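Local coordinates for oligogalacturonate lyase (Yersinia enterocolitica subsp. enterocolitica, PDB 3PE7), which cleaves short oligogalacturonides from pectin breakdown by beta-elimination in the cytoplasm, probably with the help of a bound metal such as manganese, at residues L26-N36 with L50-W60. Sequence-based numbering, arbitrary orientation.
Sequences LTPPDVTCHRN and LLFGGAFDGPW. With CA (calcium ion), chain C.
In one blade of this seven-bladed beta-propeller, the inner edge strand 33-34 pairs antiparallel with strand 49-54, and the pairing is short. His34 and Gly53 form its hydrogen-bonded pair: His34 N gives its hydrogen to Gly53 O at 2.8 Å, while the bond from Gly53 N back to His34 O is the straighter of the two, at 170°. Cys33 and Gly54 follow as the non-hydrogen-bonded pair, with CA atoms 4.2 Å apart. At Gly53 the lack of a side chain lets the His34 imidazole lie with one face over the CA atom, and at Gly54 it lets Cys33 SG and the Phe56 ring come close to the backbone. The imidazole's rotation is fixed by two bonds, ND1 donating to Arg35 O in the ring plane and NE2 hydrogen-bonded to Thr83 OG1. The Trp60 ring lies obliquely beside it, and Thr32 CG2 comes within 3.7 Å of Trp60 CZ2.

A propeller blade has to pack against its neighbour, and on the Cys33 face Phe52 and Cys33 reach Leu377 of strand 376-381 in the adjoining sheet, while Phe56 meets Tyr63 edge-to-face within its own blade. Cys33 SG, turned anti to its carbonyl carbon (chi1 -61°), reaches between the two phenylalanine rings: it meets the edge of Phe52 and comes obliquely to Phe56, 3.7 Å from Phe56 CE2. Val31 CG1 sits over a face of Phe56, 4.0 Å from the ring centroid, in a CH-pi contact, while Pro28 CG touches the ring's edge at CE1.

Directly after Phe56, within the type I turn Ala55-Gly58, Asp57 OD1 binds a calcium ion at 2.4 Å. Met1 O and three waters are also ligands, and one of those waters donates a hydrogen bond to Asp57 OD2, which Gln74 holds as well.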
loop_
_atom_site.group_PDB
_atom_site.type_symbol
_atom_site.label_atom_id
_atom_site.label_comp_id
_atom_site.label_asym_id
_atom_site.label_seq_id
_atom_site.Cartn_x
_atom_site.Cartn_y
_atom_site.Cartn_z
ATOM N N LEU A 26 -1.491 12.226 15.194
ATOM C CA LEU A 26 -0.354 13.034 14.744
ATOM C C LEU A 26 -0.758 14.289 13.980
ATOM O O LEU A 26 0.035 15.221 13.859
ATOM C CB LEU A 26 0.564 12.194 13.857
ATOM C CG LEU A 26 1.134 10.888 14.422
ATOM C CD1 LEU A 26 1.943 10.190 13.344
ATOM C CD2 LEU A 26 2.002 11.142 15.645
ATOM N N THR A 27 -1.975 14.296 13.442
ATOM C CA THR A 27 -2.422 15.373 12.548
ATOM C C THR A 27 -3.784 15.904 13.009
ATOM O O THR A 27 -4.547 15.171 13.679
ATOM C CB THR A 27 -2.521 14.878 11.068
ATOM O OG1 THR A 27 -3.448 13.793 10.995
ATOM C CG2 THR A 27 -1.159 14.409 10.553
ATOM N N PRO A 28 -4.087 17.175 12.683
ATOM C CA PRO A 28 -5.320 17.794 13.165
ATOM C C PRO A 28 -6.533 17.407 12.309
ATOM O O PRO A 28 -6.484 17.579 11.087
ATOM C CB PRO A 28 -5.023 19.300 13.050
ATOM C CG PRO A 28 -4.049 19.406 11.896
ATOM C CD PRO A 28 -3.227 18.132 11.939
ATOM N N PRO A 29 -7.613 16.909 12.943
ATOM C CA PRO A 29 -8.724 16.338 12.180
ATOM C C PRO A 29 -9.648 17.380 11.543
ATOM O O PRO A 29 -10.715 17.017 11.043
ATOM C CB PRO A 29 -9.455 15.473 13.218
ATOM C CG PRO A 29 -9.149 16.121 14.529
ATOM C CD PRO A 29 -7.725 16.600 14.383
ATOM N N ASP A 30 -9.246 18.649 11.561
ATOM C CA ASP A 30 -9.924 19.636 10.723
ATOM C C ASP A 30 -9.211 19.800 9.382
ATOM O O ASP A 30 -9.629 20.622 8.554
ATOM C CB ASP A 30 -10.056 20.997 11.432
ATOM C CG ASP A 30 -8.735 21.701 11.583
ATOM O OD1 ASP A 30 -7.737 21.068 12.003
ATOM O OD2 ASP A 30 -8.676 22.902 11.245
ATOM N N VAL A 31 -8.133 19.040 9.157
ATOM C CA VAL A 31 -7.455 19.005 7.848
ATOM C C VAL A 31 -7.322 17.537 7.422
ATOM O O VAL A 31 -6.841 16.716 8.201
ATOM C CB VAL A 31 -6.054 19.657 7.916
ATOM C CG1 VAL A 31 -5.329 19.568 6.546
ATOM C CG2 VAL A 31 -6.188 21.082 8.426
ATOM N N THR A 32 -7.733 17.214 6.198
ATOM C CA THR A 32 -7.587 15.838 5.714
ATOM C C THR A 32 -6.118 15.474 5.553
ATOM O O THR A 32 -5.395 16.103 4.784
ATOM C CB THR A 32 -8.350 15.632 4.385
ATOM O OG1 THR A 32 -9.748 15.782 4.650
ATOM C CG2 THR A 32 -8.068 14.247 3.778
ATOM N N CYS A 33 -5.678 14.474 6.324
ATOM C CA CYS A 33 -4.325 13.921 6.207
ATOM C C CYS A 33 -4.437 12.400 6.199
ATOM O O CYS A 33 -5.306 11.818 6.859
ATOM C CB CYS A 33 -3.451 14.341 7.395
ATOM S SG CYS A 33 -3.220 16.140 7.537
ATOM N N HIS A 34 -3.565 11.743 5.458
ATOM C CA HIS A 34 -3.637 10.289 5.404
ATOM C C HIS A 34 -2.267 9.690 5.184
ATOM O O HIS A 34 -1.372 10.326 4.628
ATOM C CB HIS A 34 -4.565 9.831 4.262
ATOM C CG HIS A 34 -4.028 10.176 2.911
ATOM N ND1 HIS A 34 -3.157 9.351 2.229
ATOM C CD2 HIS A 34 -4.165 11.293 2.157
ATOM C CE1 HIS A 34 -2.829 9.925 1.079
ATOM N NE2 HIS A 34 -3.416 11.109 1.019
ATOM N N ARG A 35 -2.104 8.447 5.626
ATOM C CA ARG A 35 -0.855 7.736 5.361
ATOM C C ARG A 35 -0.816 7.210 3.926
ATOM O O ARG A 35 -1.849 7.155 3.255
ATOM C CB ARG A 35 -0.717 6.606 6.377
ATOM C CG ARG A 35 -1.634 5.468 6.033
ATOM C CD ARG A 35 -0.766 4.472 5.242
ATOM N NE ARG A 35 -0.245 3.640 6.253
ATOM C CZ ARG A 35 0.908 2.992 6.343
ATOM N NH1 ARG A 35 1.887 2.991 5.420
ATOM N NH2 ARG A 35 1.046 2.319 7.464
ATOM N N ASN A 36 0.363 6.799 3.444
ATOM C CA ASN A 36 0.494 6.238 2.097
ATOM C C ASN A 36 0.061 4.765 2.041
ATOM O O ASN A 36 -0.360 4.202 3.063
ATOM C CB ASN A 36 1.932 6.440 1.559
ATOM C CG ASN A 36 2.971 5.514 2.219
ATOM O OD1 ASN A 36 4.073 5.327 1.681
ATOM N ND2 ASN A 36 2.644 4.963 3.370
ATOM N N LEU A 50 8.484 10.776 9.001
ATOM C CA LEU A 50 7.350 10.070 8.386
ATOM C C LEU A 50 6.757 10.853 7.213
ATOM O O LEU A 50 6.355 11.997 7.367
ATOM C CB LEU A 50 6.268 9.801 9.440
ATOM C CG LEU A 50 4.920 9.222 8.981
ATOM C CD1 LEU A 50 5.110 7.837 8.366
ATOM C CD2 LEU A 50 3.925 9.181 10.132
ATOM N N LEU A 51 6.720 10.210 6.052
ATOM C CA LEU A 51 6.061 10.709 4.841
ATOM C C LEU A 51 4.545 10.522 4.965
ATOM O O LEU A 51 4.084 9.436 5.333
ATOM C CB LEU A 51 6.526 9.867 3.652
ATOM C CG LEU A 51 5.950 10.252 2.273
ATOM C CD1 LEU A 51 6.512 11.598 1.814
ATOM C CD2 LEU A 51 6.251 9.161 1.252
ATOM N N PHE A 52 3.793 11.562 4.613
ATOM C CA PHE A 52 2.320 11.489 4.607
ATOM C C PHE A 52 1.704 12.494 3.625
ATOM O O PHE A 52 2.389 13.342 3.055
ATOM C CB PHE A 52 1.739 11.644 6.022
ATOM C CG PHE A 52 1.764 13.042 6.558
ATOM C CD1 PHE A 52 0.605 13.807 6.541
ATOM C CD2 PHE A 52 2.943 13.606 7.095
ATOM C CE1 PHE A 52 0.592 15.117 7.043
ATOM C CE2 PHE A 52 2.955 14.923 7.605
ATOM C CZ PHE A 52 1.776 15.688 7.575
ATOM N N GLY A 53 0.406 12.375 3.416
ATOM C CA GLY A 53 -0.317 13.304 2.534
ATOM C C GLY A 53 -1.206 14.183 3.394
ATOM O O GLY A 53 -1.815 13.710 4.367
ATOM N N GLY A 54 -1.237 15.472 3.075
ATOM C CA GLY A 54 -2.001 16.444 3.859
ATOM C C GLY A 54 -2.590 17.528 2.978
ATOM O O GLY A 54 -2.108 17.782 1.876
ATOM N N ALA A 55 -3.662 18.151 3.466
ATOM C CA ALA A 55 -4.405 19.127 2.666
ATOM C C ALA A 55 -4.177 20.587 3.086
ATOM O O ALA A 55 -4.921 21.454 2.671
ATOM C CB ALA A 55 -5.905 18.788 2.697
ATOM N N PHE A 56 -3.116 20.862 3.854
ATOM C CA PHE A 56 -2.932 22.183 4.472
ATOM C C PHE A 56 -2.896 23.328 3.455
ATOM O O PHE A 56 -3.464 24.400 3.712
ATOM C CB PHE A 56 -1.626 22.217 5.282
ATOM C CG PHE A 56 -1.573 21.185 6.387
ATOM C CD1 PHE A 56 -2.138 21.449 7.625
ATOM C CD2 PHE A 56 -0.954 19.952 6.168
ATOM C CE1 PHE A 56 -2.096 20.498 8.655
ATOM C CE2 PHE A 56 -0.896 18.987 7.190
ATOM C CZ PHE A 56 -1.466 19.263 8.430
ATOM N N ASP A 57 -2.234 23.099 2.315
ATOM C CA ASP A 57 -2.033 24.129 1.275
ATOM C C ASP A 57 -3.272 24.281 0.370
ATOM O O ASP A 57 -3.355 25.221 -0.457
ATOM C CB ASP A 57 -0.811 23.755 0.427
ATOM C CG ASP A 57 -0.183 24.956 -0.304
ATOM O OD1 ASP A 57 -0.397 26.116 0.106
ATOM O OD2 ASP A 57 0.551 24.709 -1.285
ATOM N N GLY A 58 -4.232 23.366 0.517
ATOM C CA GLY A 58 -5.457 23.383 -0.314
ATOM C C GLY A 58 -5.703 22.028 -0.953
ATOM O O GLY A 58 -6.629 21.311 -0.546
ATOM N N PRO A 59 -4.854 21.654 -1.929
ATOM C CA PRO A 59 -4.971 20.295 -2.450
ATOM C C PRO A 59 -4.253 19.312 -1.530
ATOM O O PRO A 59 -3.786 19.698 -0.473
ATOM C CB PRO A 59 -4.273 20.356 -3.804
ATOM C CG PRO A 59 -3.344 21.521 -3.726
ATOM C CD PRO A 59 -3.747 22.407 -2.551
ATOM N N TRP A 60 -4.232 18.043 -1.915
ATOM C CA TRP A 60 -3.485 17.029 -1.151
ATOM C C TRP A 60 -2.065 16.934 -1.692
ATOM O O TRP A 60 -1.859 16.656 -2.881
ATOM C CB TRP A 60 -4.190 15.672 -1.257
ATOM C CG TRP A 60 -5.621 15.664 -0.737
ATOM C CD1 TRP A 60 -6.359 16.745 -0.292
ATOM C CD2 TRP A 60 -6.480 14.529 -0.630
ATOM N NE1 TRP A 60 -7.621 16.324 0.097
ATOM C CE2 TRP A 60 -7.722 14.975 -0.120
ATOM C CE3 TRP A 60 -6.327 13.168 -0.918
ATOM C CZ2 TRP A 60 -8.800 14.102 0.109
ATOM C CZ3 TRP A 60 -7.390 12.314 -0.712
ATOM C CH2 TRP A 60 -8.617 12.780 -0.211
HETATM CA CA CA C . 0.109 28.171 -1.042
HETATM O O HOH W 1 2.427 7.331 5.485
HETATM O O HOH W 2 1.070 26.800 -2.754
HETATM O O HOH W 3 1.723 29.839 -1.653
HETATM O O HOH W 4 -0.906 29.507 0.692
#